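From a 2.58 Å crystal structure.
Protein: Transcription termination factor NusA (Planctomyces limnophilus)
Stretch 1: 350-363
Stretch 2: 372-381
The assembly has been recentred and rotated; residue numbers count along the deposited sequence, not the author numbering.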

# COMPACT_ATOMS: atom_id res chain seq x y z
N SER A 350 -26.26 14.84 -8.37
CA SER A 350 -27.06 14.28 -7.29
C SER A 350 -26.91 15.09 -6.01
O SER A 350 -26.16 16.06 -5.96
N PHE A 351 -27.64 14.69 -4.97
CA PHE A 351 -27.55 15.36 -3.67
C PHE A 351 -26.31 14.90 -2.92
O PHE A 351 -25.84 15.58 -2.01
N GLU A 352 -25.78 13.75 -3.31
CA GLU A 352 -24.54 13.23 -2.75
C GLU A 352 -23.39 14.17 -3.09
O GLU A 352 -22.53 14.44 -2.25
N ASP A 353 -23.38 14.65 -4.33
CA ASP A 353 -22.33 15.54 -4.80
C ASP A 353 -22.42 16.90 -4.11
O ASP A 353 -21.40 17.54 -3.85
N LEU A 354 -23.64 17.33 -3.81
CA LEU A 354 -23.85 18.62 -3.17
C LEU A 354 -23.49 18.57 -1.69
O LEU A 354 -23.01 19.55 -1.13
N SER A 355 -23.71 17.42 -1.06
CA SER A 355 -23.45 17.26 0.36
C SER A 355 -21.95 17.25 0.66
O SER A 355 -21.52 17.64 1.74
N VAL A 356 -21.16 16.81 -0.32
CA VAL A 356 -19.72 16.72 -0.15
C VAL A 356 -19.00 17.97 -0.66
O VAL A 356 -17.77 18.02 -0.68
N ILE A 357 -19.77 18.97 -1.09
CA ILE A 357 -19.20 20.20 -1.61
C ILE A 357 -18.38 20.92 -0.54
O ILE A 357 -18.65 20.79 0.66
N GLU A 358 -17.36 21.65 -0.97
CA GLU A 358 -16.58 22.48 -0.06
C GLU A 358 -17.39 23.72 0.31
O GLU A 358 -17.83 24.45 -0.58
N PRO A 359 -17.60 23.94 1.61
CA PRO A 359 -18.37 25.08 2.12
C PRO A 359 -17.88 26.41 1.57
O PRO A 359 -18.69 27.24 1.17
N ASP A 360 -16.56 26.60 1.56
CA ASP A 360 -15.97 27.84 1.08
C ASP A 360 -16.31 28.10 -0.39
O ASP A 360 -16.60 29.24 -0.77
N GLU A 361 -16.27 27.05 -1.19
CA GLU A 361 -16.57 27.16 -2.62
C GLU A 361 -18.06 27.42 -2.86
O GLU A 361 -18.43 28.10 -3.82
N LEU A 362 -18.90 26.89 -1.98
CA LEU A 362 -20.34 27.09 -2.08
C LEU A 362 -20.71 28.51 -1.68
O LEU A 362 -21.69 29.08 -2.18
N MSE A 363 -19.93 29.09 -0.78
CA MSE A 363 -20.15 30.46 -0.33
C MSE A 363 -19.85 31.47 -1.43
O MSE A 363 -20.57 32.44 -1.61
N GLN A 372 -25.61 29.95 5.85
CA GLN A 372 -26.39 29.59 4.67
C GLN A 372 -25.77 28.41 3.93
O GLN A 372 -26.49 27.57 3.38
N ALA A 373 -24.45 28.34 3.92
CA ALA A 373 -23.74 27.26 3.25
C ALA A 373 -23.94 25.93 3.96
O ALA A 373 -24.18 24.91 3.33
N ASP A 374 -23.83 25.96 5.29
CA ASP A 374 -23.97 24.75 6.10
C ASP A 374 -25.38 24.18 6.00
O ASP A 374 -25.56 22.96 5.92
N VAL A 375 -26.37 25.06 6.01
CA VAL A 375 -27.77 24.66 5.92
C VAL A 375 -28.05 23.89 4.63
O VAL A 375 -28.69 22.84 4.65
N ILE A 376 -27.55 24.42 3.51
CA ILE A 376 -27.70 23.78 2.21
C ILE A 376 -27.09 22.38 2.21
O ILE A 376 -27.70 21.43 1.71
N VAL A 377 -25.90 22.26 2.77
CA VAL A 377 -25.22 20.97 2.87
C VAL A 377 -26.05 19.97 3.67
O VAL A 377 -26.14 18.80 3.30
N GLU A 378 -26.68 20.44 4.74
CA GLU A 378 -27.52 19.59 5.58
C GLU A 378 -28.75 19.10 4.81
O GLU A 378 -29.22 17.98 5.03
N TYR A 379 -29.27 19.94 3.92
CA TYR A 379 -30.38 19.55 3.06
C TYR A 379 -29.96 18.41 2.13
O TYR A 379 -30.69 17.43 1.96
N ALA A 380 -28.79 18.56 1.53
CA ALA A 380 -28.27 17.57 0.60
C ALA A 380 -28.00 16.25 1.31
O ALA A 380 -28.21 15.18 0.74
N GLU A 381 -27.52 16.33 2.54
CA GLU A 381 -27.27 15.13 3.34
C GLU A 381 -28.57 14.39 3.63
O GLU A 381 -28.65 13.18 3.48

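Stretch 2 is part of a longer helix. It packs against a short helix of stretch 1 (351-355), the start of a second helix that runs on past Met-363, and the turn between them. No hydrogen bond crosses the contact, so the packing is essentially apolar. Gln-372 makes no contact. Ala-373 points toward stretch 1. Its CB lies 3.7 Å from CG of the selenomethionine Met-363 (chi1 m, chi2 t) and 4.1 Å from the backbone O of Pro-359. Leu-362 (t, p) also points in, with CD2 3.7 Å from Ala-373 O. Asp-374 and Val-375 stay out of the contact. Ile-376 (m, t) points toward stretch 1 and meets two leucines: its CG2 is 4.0 Å from Leu-362 CD2 and 4.2 Å from Leu-354 CD2. Leu-354 has the same t, p rotamer as Leu-362. Val-377 (t) points sideways, yet CG1 reaches Ser-355 O at 3.4 Å and CG2 lies 4.2 Å from Ile-357 CG2. Glu-378 points away. Ala-380 is the most covered residue of the contact. Its small CB sits 3.4 Å from Phe-351 O, 3.8 Å from Leu-354 CB and 3.7 Å from Ser-355 CB. Phe-351 (chi1 m) adds its ring, with CD1 4.3 Å from Ala-380 CB. Glu-381 CG packs 3.7 Å from Ser-355 CB. Ser-355 OG (chi1 p) instead donates to Glu-352 O at 2.7 Å, within its own helix.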

# COMPACT_ATOMS: atom_id res chain seq x y z
CB SER A 350 -26.67 12.82 -7.03
OG SER A 350 -25.32 12.73 -6.61
CB PHE A 351 -28.81 15.10 -2.84
CG PHE A 351 -30.01 15.89 -3.29
CD1 PHE A 351 -30.20 17.19 -2.84
CD2 PHE A 351 -30.94 15.34 -4.16
CE1 PHE A 351 -31.30 17.92 -3.25
CE2 PHE A 351 -32.03 16.07 -4.57
CZ PHE A 351 -32.22 17.36 -4.11
CB GLU A 352 -24.25 11.82 -3.26
CG GLU A 352 -25.11 10.73 -2.65
CD GLU A 352 -26.53 10.71 -3.18
OE1 GLU A 352 -26.84 11.48 -4.11
OE2 GLU A 352 -27.35 9.92 -2.66
CB ASP A 353 -22.43 15.73 -6.32
CG ASP A 353 -22.45 14.41 -7.06
OD1 ASP A 353 -21.89 13.42 -6.55
OD2 ASP A 353 -23.02 14.36 -8.17
CB LEU A 354 -25.30 19.06 -3.34
CG LEU A 354 -25.65 20.45 -2.80
CD1 LEU A 354 -24.70 21.50 -3.36
CD2 LEU A 354 -27.10 20.81 -3.13
CB SER A 355 -24.09 15.98 0.89
OG SER A 355 -23.59 14.84 0.22
CB VAL A 356 -19.14 15.48 -0.86
CG1 VAL A 356 -19.79 14.22 -0.33
CG2 VAL A 356 -19.32 15.60 -2.36
CB ILE A 357 -20.29 21.17 -2.15
CG1 ILE A 357 -19.68 22.16 -3.15
CG2 ILE A 357 -20.97 21.92 -1.01
CD1 ILE A 357 -20.67 23.16 -3.70
CB GLU A 358 -15.25 22.87 -0.69
CG GLU A 358 -14.28 23.56 0.26
CD GLU A 358 -13.70 22.61 1.29
OE1 GLU A 358 -13.75 21.38 1.07
OE2 GLU A 358 -13.19 23.10 2.32
CB PRO A 359 -18.17 24.99 3.63
CG PRO A 359 -17.90 23.55 3.89
CD PRO A 359 -17.12 23.07 2.70
CB ASP A 360 -14.45 27.80 1.25
CG ASP A 360 -14.03 27.27 2.61
OD1 ASP A 360 -14.83 27.39 3.56
OD2 ASP A 360 -12.91 26.73 2.72
CB GLU A 361 -16.14 25.89 -3.35
CG GLU A 361 -14.63 25.69 -3.40
CD GLU A 361 -14.24 24.35 -4.01
OE1 GLU A 361 -15.05 23.40 -3.93
OE2 GLU A 361 -13.13 24.25 -4.57
CB LEU A 362 -21.09 26.08 -1.20
CG LEU A 362 -22.62 26.15 -1.22
CD1 LEU A 362 -23.16 25.98 -2.63
CD2 LEU A 362 -23.21 25.11 -0.28
CB MSE A 363 -19.30 30.78 0.90
CG MSE A 363 -19.72 30.04 2.15
SE MSE A 363 -18.50 30.35 3.64
CE MSE A 363 -18.85 32.25 3.91
CB GLN A 372 -26.52 30.78 3.73
CG GLN A 372 -27.40 31.90 4.25
CD GLN A 372 -27.43 33.10 3.32
OE1 GLN A 372 -26.43 33.43 2.68
NE2 GLN A 372 -28.58 33.76 3.25
CB ALA A 373 -22.25 27.59 3.14
CB ASP A 374 -23.62 25.04 7.56
CG ASP A 374 -22.20 25.52 7.73
OD1 ASP A 374 -21.33 25.14 6.91
OD2 ASP A 374 -21.94 26.28 8.69
CB VAL A 375 -28.71 25.88 6.00
CG1 VAL A 375 -30.12 25.51 5.58
CG2 VAL A 375 -28.71 26.45 7.41
CB ILE A 376 -27.05 24.62 1.09
CG1 ILE A 376 -27.83 25.93 0.90
CG2 ILE A 376 -27.00 23.84 -0.21
CD1 ILE A 376 -27.33 26.77 -0.25
CB VAL A 377 -23.83 21.12 3.53
CG1 VAL A 377 -23.19 19.76 3.77
CG2 VAL A 377 -22.92 21.98 2.66
CB GLU A 378 -27.95 20.33 6.84
CG GLU A 378 -26.82 20.60 7.82
CD GLU A 378 -27.31 20.95 9.21
OE1 GLU A 378 -28.47 20.61 9.54
OE2 GLU A 378 -26.55 21.57 9.97
CB TYR A 379 -30.88 20.73 2.23
CG TYR A 379 -31.96 21.54 2.91
CD1 TYR A 379 -33.29 21.14 2.85
CD2 TYR A 379 -31.66 22.72 3.58
CE1 TYR A 379 -34.29 21.88 3.46
CE2 TYR A 379 -32.65 23.46 4.19
CZ TYR A 379 -33.96 23.04 4.13
OH TYR A 379 -34.94 23.79 4.73
CB ALA A 380 -27.01 18.09 -0.08
CB GLU A 381 -26.56 15.49 4.65
CG GLU A 381 -25.11 15.93 4.47
CD GLU A 381 -24.47 16.35 5.78
OE1 GLU A 381 -25.19 16.45 6.79
OE2 GLU A 381 -23.24 16.58 5.79